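Long-range contact in N-terminal cyanobactin protease (Planktothrix agardhii NIES-596, PDB 4H6W), which probably acts as a subtilisin-like serine protease in cyanobactin maturation, this chain being the N-terminal piece that holds its subtilase-family domain: residues 158-163 / 189-194. Residues are numbered along the deposited sequence; the frame is centred on the assembly and turned at random.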
ATOM      1  N   GLY A 158       6.616   8.725  -3.212  1.00 32.77           N
ATOM      2  CA  GLY A 158       7.229   9.151  -4.463  1.00 31.91           C
ATOM      3  C   GLY A 158       8.734   8.948  -4.513  1.00 32.22           C
ATOM      4  O   GLY A 158       9.390   8.776  -3.480  1.00 32.25           O
ATOM      5  N   ASN A 159       9.282   9.006  -5.725  1.00 32.22           N
ATOM      6  CA  ASN A 159      10.657   8.577  -5.986  1.00 32.40           C
ATOM      7  C   ASN A 159      11.521   9.679  -6.581  1.00 34.78           C
ATOM      8  O   ASN A 159      12.403   9.417  -7.396  1.00 37.72           O
ATOM      9  CB  ASN A 159      10.633   7.349  -6.894  1.00 30.16           C
ATOM     10  CG  ASN A 159       9.477   6.426  -6.568  1.00 30.06           C
ATOM     11  OD1 ASN A 159       9.489   5.740  -5.535  1.00 29.18           O
ATOM     12  ND2 ASN A 159       8.449   6.431  -7.422  1.00 27.21           N
ATOM     13  N   ASP A 160      11.278  10.908  -6.138  1.00 37.19           N
ATOM     14  CA  ASP A 160      11.958  12.089  -6.664  1.00 38.91           C
ATOM     15  C   ASP A 160      13.253  12.360  -5.908  1.00 39.05           C
ATOM     16  O   ASP A 160      14.028  13.225  -6.293  1.00 40.02           O
ATOM     17  CB  ASP A 160      11.042  13.324  -6.597  1.00 40.29           C
ATOM     18  CG  ASP A 160       9.678  13.092  -7.242  1.00 41.61           C
ATOM     19  OD1 ASP A 160       9.575  13.105  -8.490  1.00 40.14           O
ATOM     20  OD2 ASP A 160       8.704  12.898  -6.485  1.00 41.70           O
ATOM     21  N   GLY A 161      13.483  11.621  -4.830  1.00 40.93           N
ATOM     22  CA  GLY A 161      14.718  11.746  -4.059  1.00 40.66           C
ATOM     23  C   GLY A 161      14.907  13.123  -3.477  1.00 42.82           C
ATOM     24  O   GLY A 161      16.022  13.614  -3.407  1.00 43.48           O
ATOM     25  N   CYS A 162      13.811  13.752  -3.065  1.00 46.05           N
ATOM     26  CA  CYS A 162      13.861  15.103  -2.516  1.00 47.10           C
ATOM     27  C   CYS A 162      12.799  15.307  -1.447  1.00 48.13           C
ATOM     28  O   CYS A 162      11.929  14.451  -1.242  1.00 47.42           O
ATOM     29  CB  CYS A 162      13.750  16.167  -3.627  1.00 50.07           C
ATOM     30  SG  CYS A 162      12.308  16.024  -4.719  1.00 56.70           S
ATOM     31  N   GLU A 163      12.892  16.443  -0.755  1.00 50.81           N
ATOM     32  CA  GLU A 163      11.913  16.834   0.249  1.00 51.15           C
ATOM     33  C   GLU A 163      10.724  17.415  -0.498  1.00 50.58           C
ATOM     34  O   GLU A 163      10.586  18.627  -0.667  1.00 56.56           O
ATOM     35  CB  GLU A 163      12.517  17.843   1.210  1.00 52.07           C
ATOM     36  CG  GLU A 163      11.975  17.727   2.616  1.00 54.60           C
ATOM     37  CD  GLU A 163      12.438  18.863   3.504  1.00 59.12           C
ATOM     38  OE1 GLU A 163      13.621  19.264   3.414  1.00 55.23           O
ATOM     39  OE2 GLU A 163      11.609  19.357   4.297  1.00 64.02           O
ATOM     40  N   PHE A 189      16.072   7.556  -3.282  1.00 44.34           N
ATOM     41  CA  PHE A 189      14.981   8.025  -4.126  1.00 41.56           C
ATOM     42  C   PHE A 189      13.691   8.381  -3.383  1.00 39.58           C
ATOM     43  O   PHE A 189      12.897   9.165  -3.881  1.00 39.27           O
ATOM     44  CB  PHE A 189      14.696   7.039  -5.269  1.00 42.74           C
ATOM     45  CG  PHE A 189      14.354   5.643  -4.815  1.00 42.70           C
ATOM     46  CD1 PHE A 189      13.064   5.327  -4.386  1.00 41.83           C
ATOM     47  CD2 PHE A 189      15.312   4.629  -4.859  1.00 41.49           C
ATOM     48  CE1 PHE A 189      12.746   4.038  -3.976  1.00 41.72           C
ATOM     49  CE2 PHE A 189      14.998   3.336  -4.455  1.00 42.91           C
ATOM     50  CZ  PHE A 189      13.713   3.038  -4.009  1.00 42.50           C
ATOM     51  N   SER A 190      13.505   7.825  -2.189  1.00 38.31           N
ATOM     52  CA  SER A 190      12.245   7.925  -1.442  1.00 36.47           C
ATOM     53  C   SER A 190      11.968   9.351  -0.954  1.00 35.77           C
ATOM     54  O   SER A 190      12.781   9.921  -0.231  1.00 36.61           O
ATOM     55  CB  SER A 190      12.292   6.951  -0.258  1.00 35.05           C
ATOM     56  OG  SER A 190      10.994   6.559   0.149  1.00 36.18           O
ATOM     57  N   ASN A 191      10.840   9.939  -1.352  1.00 35.05           N
ATOM     58  CA  ASN A 191      10.533  11.313  -0.929  1.00 36.18           C
ATOM     59  C   ASN A 191      10.328  11.412   0.575  1.00 38.38           C
ATOM     60  O   ASN A 191       9.873  10.462   1.228  1.00 38.03           O
ATOM     61  CB  ASN A 191       9.328  11.901  -1.669  1.00 34.56           C
ATOM     62  CG  ASN A 191       9.609  12.135  -3.136  1.00 36.55           C
ATOM     63  OD1 ASN A 191      10.752  12.355  -3.525  1.00 38.06           O
ATOM     64  ND2 ASN A 191       8.564  12.092  -3.964  1.00 35.87           N
ATOM     65  N   TRP A 192      10.698  12.560   1.122  1.00 39.36           N
ATOM     66  CA  TRP A 192      10.467  12.837   2.520  1.00 42.73           C
ATOM     67  C   TRP A 192       9.919  14.271   2.605  1.00 44.70           C
ATOM     68  O   TRP A 192       9.722  14.920   1.578  1.00 42.16           O
ATOM     69  CB  TRP A 192      11.740  12.564   3.351  1.00 43.82           C
ATOM     70  CG  TRP A 192      12.814  13.590   3.205  1.00 44.73           C
ATOM     71  CD1 TRP A 192      13.046  14.638   4.041  1.00 44.86           C
ATOM     72  CD2 TRP A 192      13.802  13.675   2.168  1.00 44.45           C
ATOM     73  NE1 TRP A 192      14.109  15.378   3.595  1.00 46.65           N
ATOM     74  CE2 TRP A 192      14.591  14.821   2.441  1.00 45.62           C
ATOM     75  CE3 TRP A 192      14.089  12.909   1.031  1.00 43.64           C
ATOM     76  CZ2 TRP A 192      15.657  15.222   1.620  1.00 42.66           C
ATOM     77  CZ3 TRP A 192      15.150  13.307   0.214  1.00 45.45           C
ATOM     78  CH2 TRP A 192      15.925  14.454   0.521  1.00 44.10           C
ATOM     79  N   GLY A 193       9.627  14.751   3.806  1.00 48.82           N
ATOM     80  CA  GLY A 193       8.897  16.012   3.948  1.00 51.57           C
ATOM     81  C   GLY A 193       8.071  15.985   5.213  1.00 55.94           C
ATOM     82  O   GLY A 193       7.838  14.917   5.787  1.00 56.15           O
ATOM     83  N   ASP A 194       7.624  17.155   5.656  1.00 57.94           N
ATOM     84  CA  ASP A 194       6.960  17.252   6.953  1.00 57.08           C
ATOM     85  C   ASP A 194       5.577  16.592   6.996  1.00 53.78           C
ATOM     86  O   ASP A 194       5.245  15.908   7.974  1.00 51.73           O
ATOM     87  CB  ASP A 194       6.930  18.697   7.456  1.00 64.95           C
ATOM     88  CG  ASP A 194       8.177  19.054   8.262  1.00 70.13           C
ATOM     89  OD1 ASP A 194       8.073  19.183   9.502  1.00 75.77           O
ATOM     90  OD2 ASP A 194       9.267  19.181   7.666  1.00 72.67           O
TER
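Asn-191 reaches its amide into the turn made by residues 158-163, and its two ends do different work. Asn-191 ND2 points at Asp-160 OD2, 2.7 Å away, with carboxylate and amide planes only 6° apart, although the position of OD2 is less certain; the same ND2 also binds the carbonyl of Thr-157. Asn-191 OD1 accepts a weak bond from Asp-160 N and another, long at 3.4 Å, from Cys-162 N to Asn-191 OD1. With CG anti to the carbonyl carbon (chi1 -68°), the Asn-191 amide swings in toward Asp-160. Asn-191 N binds Gly-158 O at 2.8 Å. Gly-161 N meanwhile donates to Phe-189 O over 2.7 Å, and Trp-192 N to Cys-162 O.

Trp-192 lays one indole face against the chain at Cys-162 and Glu-163: Cys-162 C sits 3.5 Å above the ring plane, offset toward the rim. Glu-163 CB makes a CH-pi contact 4.1 Å from the five-membered-ring centroid, 26° off the normal, while CG approaches NE1. An alanine in place of Trp-192 would probably leave this backbone and the Glu-163 methylenes without their flat partner.

At the other end Asn-159 runs alongside the Phe-189 ring, Asn-159 OD1 3.8 Å from Phe-189 CD1 and hydrogen-bonded to Thr-223 OG1. Its side chain lies about 5 Å from that of Ser-224, a predicted charge-relay residue, consistent with the place of the oxyanion-hole asparagine in subtilisins. The arrangement thus joins two loops following neighbouring parallel strands, 152-156 and 175-180, beside the probable active site of a subtilisin-like fold.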